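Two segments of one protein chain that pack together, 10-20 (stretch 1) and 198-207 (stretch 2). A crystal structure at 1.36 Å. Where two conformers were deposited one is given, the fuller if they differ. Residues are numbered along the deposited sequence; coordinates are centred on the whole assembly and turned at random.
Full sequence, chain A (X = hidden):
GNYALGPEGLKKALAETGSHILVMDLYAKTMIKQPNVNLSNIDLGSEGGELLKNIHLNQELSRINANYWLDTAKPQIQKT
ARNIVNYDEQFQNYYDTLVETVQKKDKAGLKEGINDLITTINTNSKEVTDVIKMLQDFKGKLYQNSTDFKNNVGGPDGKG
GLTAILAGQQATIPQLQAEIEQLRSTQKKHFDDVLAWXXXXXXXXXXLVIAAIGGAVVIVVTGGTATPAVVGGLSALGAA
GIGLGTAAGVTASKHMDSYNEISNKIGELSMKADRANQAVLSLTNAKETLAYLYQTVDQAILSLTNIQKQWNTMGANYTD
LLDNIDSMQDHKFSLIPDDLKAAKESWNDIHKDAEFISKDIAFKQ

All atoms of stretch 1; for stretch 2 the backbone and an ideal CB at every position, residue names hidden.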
ATOM      1  N   LEU A  10      12.346 -10.285   3.975  1.00 15.54           N
ATOM      2  CA  LEU A  10      11.344  -9.387   4.604  1.00 14.93           C
ATOM      3  C   LEU A  10      11.583  -7.926   4.233  1.00 16.98           C
ATOM      4  O   LEU A  10      10.558  -7.192   4.118  1.00 16.57           O
ATOM      5  CB  LEU A  10      11.275  -9.575   6.105  1.00 15.30           C
ATOM      6  CG  LEU A  10      10.643 -10.881   6.545  1.00 15.21           C
ATOM      7  CD1 LEU A  10      10.822 -11.037   8.052  1.00 16.67           C
ATOM      8  CD2 LEU A  10       9.173 -10.950   6.169  1.00 16.50           C
ATOM      9  N   LYS A  11      12.797  -7.482   4.034  1.00 17.86           N
ATOM     10  CA  LYS A  11      13.072  -6.051   3.792  1.00 18.58           C
ATOM     11  C   LYS A  11      12.356  -5.597   2.512  1.00 18.31           C
ATOM     12  O   LYS A  11      11.642  -4.591   2.543  1.00 18.25           O
ATOM     13  CB  LYS A  11      14.572  -5.821   3.724  1.00 22.10           C
ATOM     14  CG  LYS A  11      15.037  -4.458   4.169  1.00 27.53           C
ATOM     15  CD  LYS A  11      16.540  -4.379   4.376  1.00 29.82           C
ATOM     16  CE  LYS A  11      16.970  -2.984   4.784  1.00 33.90           C
ATOM     17  NZ  LYS A  11      18.433  -2.810   4.667  1.00 45.54           N
ATOM     18  N   LYS A  12      12.519  -6.350   1.442  1.00 18.51           N
ATOM     19  CA  LYS A  12      11.963  -6.003   0.122  1.00 19.10           C
ATOM     20  C   LYS A  12      10.424  -6.041   0.212  1.00 17.65           C
ATOM     21  O   LYS A  12       9.771  -5.143  -0.305  1.00 17.77           O
ATOM     22  CB  LYS A  12      12.587  -6.904  -0.945  1.00 22.82           C
ATOM     23  CG  LYS A  12      14.052  -6.585  -1.227  1.00 27.37           C
ATOM     24  CD  LYS A  12      14.599  -7.061  -2.576  1.00 30.66           C
ATOM     25  CE  LYS A  12      14.037  -6.299  -3.760  1.00 39.02           C
ATOM     26  NZ  LYS A  12      14.461  -6.875  -5.059  1.00 47.27           N
ATOM     27  N   ALA A  13       9.861  -7.053   0.853  1.00 17.15           N
ATOM     28  CA  ALA A  13       8.400  -7.216   0.971  1.00 17.39           C
ATOM     29  C   ALA A  13       7.855  -6.055   1.797  1.00 16.17           C
ATOM     30  O   ALA A  13       6.750  -5.565   1.481  1.00 16.05           O
ATOM     31  CB  ALA A  13       8.089  -8.544   1.606  1.00 19.55           C
ATOM     32  N   LEU A  14       8.567  -5.609   2.830  1.00 15.58           N
ATOM     33  CA  LEU A  14       8.106  -4.476   3.659  1.00 14.91           C
ATOM     34  C   LEU A  14       8.094  -3.218   2.818  1.00 15.34           C
ATOM     35  O   LEU A  14       7.159  -2.428   3.031  1.00 15.48           O
ATOM     36  CB  LEU A  14       8.988  -4.237   4.881  1.00 16.39           C
ATOM     37  CG  LEU A  14       8.668  -5.095   6.080  1.00 18.25           C
ATOM     38  CD1 LEU A  14       9.733  -4.847   7.120  1.00 18.36           C
ATOM     39  CD2 LEU A  14       7.286  -4.772   6.627  1.00 17.73           C
ATOM     40  N   ALA A  15       9.088  -3.013   1.977  1.00 14.37           N
ATOM     41  CA  ALA A  15       9.176  -1.785   1.169  1.00 14.69           C
ATOM     42  C   ALA A  15       7.970  -1.719   0.243  1.00 14.82           C
ATOM     43  O   ALA A  15       7.336  -0.641   0.102  1.00 15.28           O
ATOM     44  CB  ALA A  15      10.461  -1.753   0.411  1.00 15.14           C
ATOM     45  N   GLU A  16       7.623  -2.849  -0.366  0.50 14.78           N
ATOM     46  CA  GLU A  16       6.453  -2.924  -1.269  0.50 14.19           C
ATOM     47  C   GLU A  16       5.197  -2.669  -0.449  0.50 13.32           C
ATOM     48  O   GLU A  16       4.345  -1.885  -0.893  0.50 13.25           O
ATOM     49  CB  GLU A  16       6.357  -4.303  -1.913  0.50 15.66           C
ATOM     50  CG  GLU A  16       7.505  -4.617  -2.823  0.50 19.26           C
ATOM     51  CD  GLU A  16       7.375  -5.935  -3.560  0.50 21.73           C
ATOM     52  OE1 GLU A  16       6.417  -6.696  -3.291  0.50 24.79           O
ATOM     53  OE2 GLU A  16       8.247  -6.203  -4.388  0.50 24.30           O
ATOM     54  N   THR A  17       5.065  -3.332   0.696  1.00 11.94           N
ATOM     55  CA  THR A  17       3.868  -3.172   1.558  1.00 11.88           C
ATOM     56  C   THR A  17       3.718  -1.706   1.960  1.00 12.43           C
ATOM     57  O   THR A  17       2.579  -1.204   1.906  1.00 13.19           O
ATOM     58  CB  THR A  17       3.941  -4.098   2.773  1.00 13.08           C
ATOM     59  OG1 THR A  17       3.870  -5.454   2.358  1.00 14.86           O
ATOM     60  CG2 THR A  17       2.810  -3.814   3.732  1.00 15.45           C
ATOM     61  N   GLY A  18       4.791  -1.040   2.333  1.00 13.42           N
ATOM     62  CA  GLY A  18       4.713   0.372   2.716  1.00 13.94           C
ATOM     63  C   GLY A  18       4.200   1.238   1.583  1.00 13.09           C
ATOM     64  O   GLY A  18       3.388   2.152   1.818  1.00 14.42           O
ATOM     65  N   SER A  19       4.651   0.962   0.365  0.50 13.55           N
ATOM     66  CA  SER A  19       4.251   1.684  -0.862  0.50 13.50           C
ATOM     67  C   SER A  19       2.767   1.461  -1.139  0.50 13.32           C
ATOM     68  O   SER A  19       2.113   2.398  -1.616  0.50 13.12           O
ATOM     69  CB  SER A  19       5.116   1.308  -2.037  0.50 15.75           C
ATOM     70  OG  SER A  19       4.681   0.105  -2.663  0.50 16.29           O
ATOM     71  N   HIS A  20       2.254   0.262  -0.903  1.00 12.21           N
ATOM     72  CA  HIS A  20       0.827  -0.001  -1.152  1.00 11.66           C
ATOM     73  C   HIS A  20      -0.017   0.719  -0.104  1.00 11.61           C
ATOM     74  O   HIS A  20      -1.112   1.164  -0.447  1.00 12.30           O
ATOM     75  CB  HIS A  20       0.500  -1.488  -1.171  1.00 12.28           C
ATOM     76  CG  HIS A  20       1.330  -2.281  -2.117  1.00 14.54           C
ATOM     77  ND1 HIS A  20       1.631  -1.828  -3.382  1.00 16.72           N
ATOM     78  CD2 HIS A  20       1.898  -3.508  -1.981  1.00 15.82           C
ATOM     79  CE1 HIS A  20       2.387  -2.748  -3.989  1.00 19.27           C
ATOM     80  NE2 HIS A  20       2.533  -3.785  -3.152  1.00 18.71           N
ATOM     81  N   UNK A 198      11.813   4.942  -5.140  0.50 12.91           N
ATOM     82  CA  UNK A 198      11.956   4.906  -3.660  0.50 14.28           C
ATOM     83  C   UNK A 198      12.211   3.460  -3.208  0.50 15.34           C
ATOM     84  O   UNK A 198      13.072   3.246  -2.312  0.50 17.06           O
ATOM     85  CB  UNK A 198      10.708   5.465  -2.974  0.50 14.28           C
ATOM     86  N   UNK A 199      11.512   2.490  -3.797  1.00 15.14           N
ATOM     87  CA  UNK A 199      11.760   1.051  -3.483  1.00 17.64           C
ATOM     88  C   UNK A 199      13.158   0.631  -3.952  1.00 16.80           C
ATOM     89  O   UNK A 199      13.805  -0.153  -3.237  1.00 18.84           O
ATOM     90  CB  UNK A 199      10.705   0.162  -4.144  1.00 17.64           C
ATOM     91  N   UNK A 200      13.593   1.140  -5.090  1.00 16.65           N
ATOM     92  CA  UNK A 200      14.893   0.834  -5.707  1.00 18.07           C
ATOM     93  C   UNK A 200      16.043   1.264  -4.804  1.00 17.71           C
ATOM     94  O   UNK A 200      17.153   0.815  -5.011  1.00 21.44           O
ATOM     95  CB  UNK A 200      15.015   1.521  -7.069  1.00 18.07           C
ATOM     96  N   UNK A 201      15.786   2.177  -3.874  1.00 17.10           N
ATOM     97  CA  UNK A 201      16.806   2.697  -2.955  1.00 16.56           C
ATOM     98  C   UNK A 201      16.911   1.860  -1.695  1.00 17.73           C
ATOM     99  O   UNK A 201      17.792   2.141  -0.876  1.00 20.83           O
ATOM    100  CB  UNK A 201      16.496   4.148  -2.582  1.00 16.56           C
ATOM    101  N   UNK A 202      16.048   0.855  -1.548  1.00 17.51           N
ATOM    102  CA  UNK A 202      16.012   0.010  -0.347  1.00 16.83           C
ATOM    103  C   UNK A 202      14.976   0.502   0.651  1.00 16.35           C
ATOM    104  O   UNK A 202      14.505   1.650   0.529  1.00 16.82           O
ATOM    105  CB  UNK A 202      17.390  -0.032   0.317  1.00 16.83           C
ATOM    106  N   UNK A 203      14.678  -0.312   1.653  1.00 17.24           N
ATOM    107  CA  UNK A 203      13.581  -0.052   2.605  1.00 16.89           C
ATOM    108  C   UNK A 203      13.839   1.297   3.313  1.00 16.65           C
ATOM    109  O   UNK A 203      12.873   2.062   3.541  1.00 16.42           O
ATOM    110  CB  UNK A 203      13.464  -1.186   3.625  1.00 16.89           C
ATOM    111  N   UNK A 204      15.079   1.566   3.723  1.00 18.16           N
ATOM    112  CA  UNK A 204      15.389   2.830   4.419  1.00 18.18           C
ATOM    113  C   UNK A 204      14.946   4.039   3.596  1.00 17.60           C
ATOM    114  O   UNK A 204      14.236   4.966   4.120  1.00 18.23           O
ATOM    115  CB  UNK A 204      16.888   2.924   4.712  1.00 18.18           C
ATOM    116  N   UNK A 205      15.371   4.078   2.343  1.00 17.42           N
ATOM    117  CA  UNK A 205      15.027   5.181   1.412  1.00 16.91           C
ATOM    118  C   UNK A 205      13.514   5.215   1.220  1.00 15.98           C
ATOM    119  O   UNK A 205      12.947   6.307   1.271  1.00 17.92           O
ATOM    120  CB  UNK A 205      15.732   5.012   0.065  1.00 16.91           C
ATOM    121  N   UNK A 206      12.894   4.054   1.008  1.00 15.54           N
ATOM    122  CA  UNK A 206      11.455   3.935   0.773  1.00 15.96           C
ATOM    123  C   UNK A 206      10.713   4.632   1.921  1.00 14.91           C
ATOM    124  O   UNK A 206       9.770   5.398   1.620  1.00 15.36           O
ATOM    125  CB  UNK A 206      11.035   2.468   0.658  1.00 15.96           C
ATOM    126  N   UNK A 207      11.108   4.396   3.175  1.00 13.87           N
ATOM    127  CA  UNK A 207      10.363   4.965   4.331  1.00 14.71           C
ATOM    128  C   UNK A 207      10.526   6.479   4.333  1.00 14.32           C
ATOM    129  O   UNK A 207       9.560   7.171   4.720  1.00 15.48           O
ATOM    130  CB  UNK A 207      10.855   4.378   5.655  1.00 14.71           C
TER

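Stretch 1 is a single helix, and the later half of stretch 2 runs beside it in nearly the same direction, at 15° with the axes 9.3 Å apart at closest approach. The face it offers is mostly small and apolar: Ala-15 at its centre, the CB of Leu-14 and the aliphatic part of Lys-11 around it, and the hydroxyl of Ser-19 toward the far end.

Position 198 is helical, but its ideal CB has nothing of stretch 1 within 5.5 Å, so the contact selects no particular side chain. The deposited residue is Ser-198, whose hydroxyl is hydrogen-bonded elsewhere in the structure.

At position 199 CA-to-CB points toward stretch 1, yet the ideal CB still lies 4.9 Å from Ala-15 CB. Alanine would leave that gap open; a medium or long aliphatic chain, leucine, isoleucine or methionine, could reach across it. Ile-199 is found, with chi1 m and chi2 t. Its CG1 passes 4.5 Å from Ala-15 CB, and its CD1 reaches along the helix to 3.6 Å from Ser-19 OG. That contact leaves the hydroxyl its own bond, Ser-19 OG to Glu-16 O at 2.7 Å, which turns the serine's polarity back onto its helix.

Positions 200 and 201 give no CB contact with stretch 1, and many residues would be compatible with it. Both are glycine, Gly-200 and Gly-201, in the segment where the chain turns.

Position 202 is decided by its backbone. Phi is 95° and psi 168°, and a CB would be jammed against the carbonyl O of the preceding residue, so glycine is called for. Gly-202 closes the turn, its N bonded to O of Ile-199 at 3.0 Å, and occupies the N-cap position of the next helix.

Position 203 is the heart of the contact. Its CA lies 4.9 Å from that of Ala-15, and its ideal CB points toward stretch 1, 3.7 Å from Lys-11 CG and 4.4 Å from Ala-15 CB. A medium or long apolar chain suits this surface, such as leucine or methionine. Leu-203, with chi1 t and chi2 p, sets CD1 4.0 Å from Ala-15 CB and 4.1 Å from Leu-14 CB, while CD2 lies 3.6 Å from Lys-11 CG. More of its surface is covered by the other stretch than that of any other residue here.

Position 204 points sideways into room, so glycine is not required by stretch 1. Gly-204 is deposited; its N donates to water 1 (N to O 3.0 Å), which also accepts a weak bond from Lys-11 NZ (NZ to O 3.1 Å), linking the two helices.

Position 205 is out of reach and could be many things; it is Ala-205.

At position 206 the ideal CB points toward stretch 1 and is already 4.3 Å from Ala-15 CB. A small residue, alanine or serine, fits without further reach. Ala-206 makes just this methyl-to-methyl contact.

Position 207 points sideways, with nothing of stretch 1 within 5.5 Å of its ideal CB, so stretch 1 leaves the choice broad. The end of Ile-207 comes nearer to stretch 1 than its CA-to-CB direction suggests, but it stays outside contact distance.

Stretch 2, residues 198-207: SIGGGLGAAI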
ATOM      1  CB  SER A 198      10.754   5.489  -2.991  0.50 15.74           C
ATOM      2  OG  SER A 198       9.621   4.710  -3.271  0.50 18.26           O
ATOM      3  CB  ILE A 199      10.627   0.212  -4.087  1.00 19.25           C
ATOM      4  CG1 ILE A 199       9.336   0.463  -3.295  1.00 22.29           C
ATOM      5  CG2 ILE A 199      10.993  -1.271  -4.103  1.00 22.69           C
ATOM      6  CD1 ILE A 199       8.077  -0.012  -3.966  1.00 26.33           C
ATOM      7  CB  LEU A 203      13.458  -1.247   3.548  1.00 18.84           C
ATOM      8  CG  LEU A 203      12.503  -1.061   4.719  1.00 20.70           C
ATOM      9  CD1 LEU A 203      11.080  -0.802   4.259  1.00 20.75           C
ATOM     10  CD2 LEU A 203      12.552  -2.290   5.614  1.00 22.36           C
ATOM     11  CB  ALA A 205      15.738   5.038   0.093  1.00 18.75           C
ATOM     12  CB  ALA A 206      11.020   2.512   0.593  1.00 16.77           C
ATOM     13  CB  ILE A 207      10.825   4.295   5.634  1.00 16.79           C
ATOM     14  CG1 ILE A 207      10.440   2.817   5.687  1.00 19.23           C
ATOM     15  CG2 ILE A 207      10.418   5.074   6.855  1.00 18.60           C
ATOM     16  CD1 ILE A 207       9.051   2.469   5.406  1.00 23.52           C
TER
HETATM   17  O   HOH W   1      17.548  -0.059   3.505  1.00 33.03           O
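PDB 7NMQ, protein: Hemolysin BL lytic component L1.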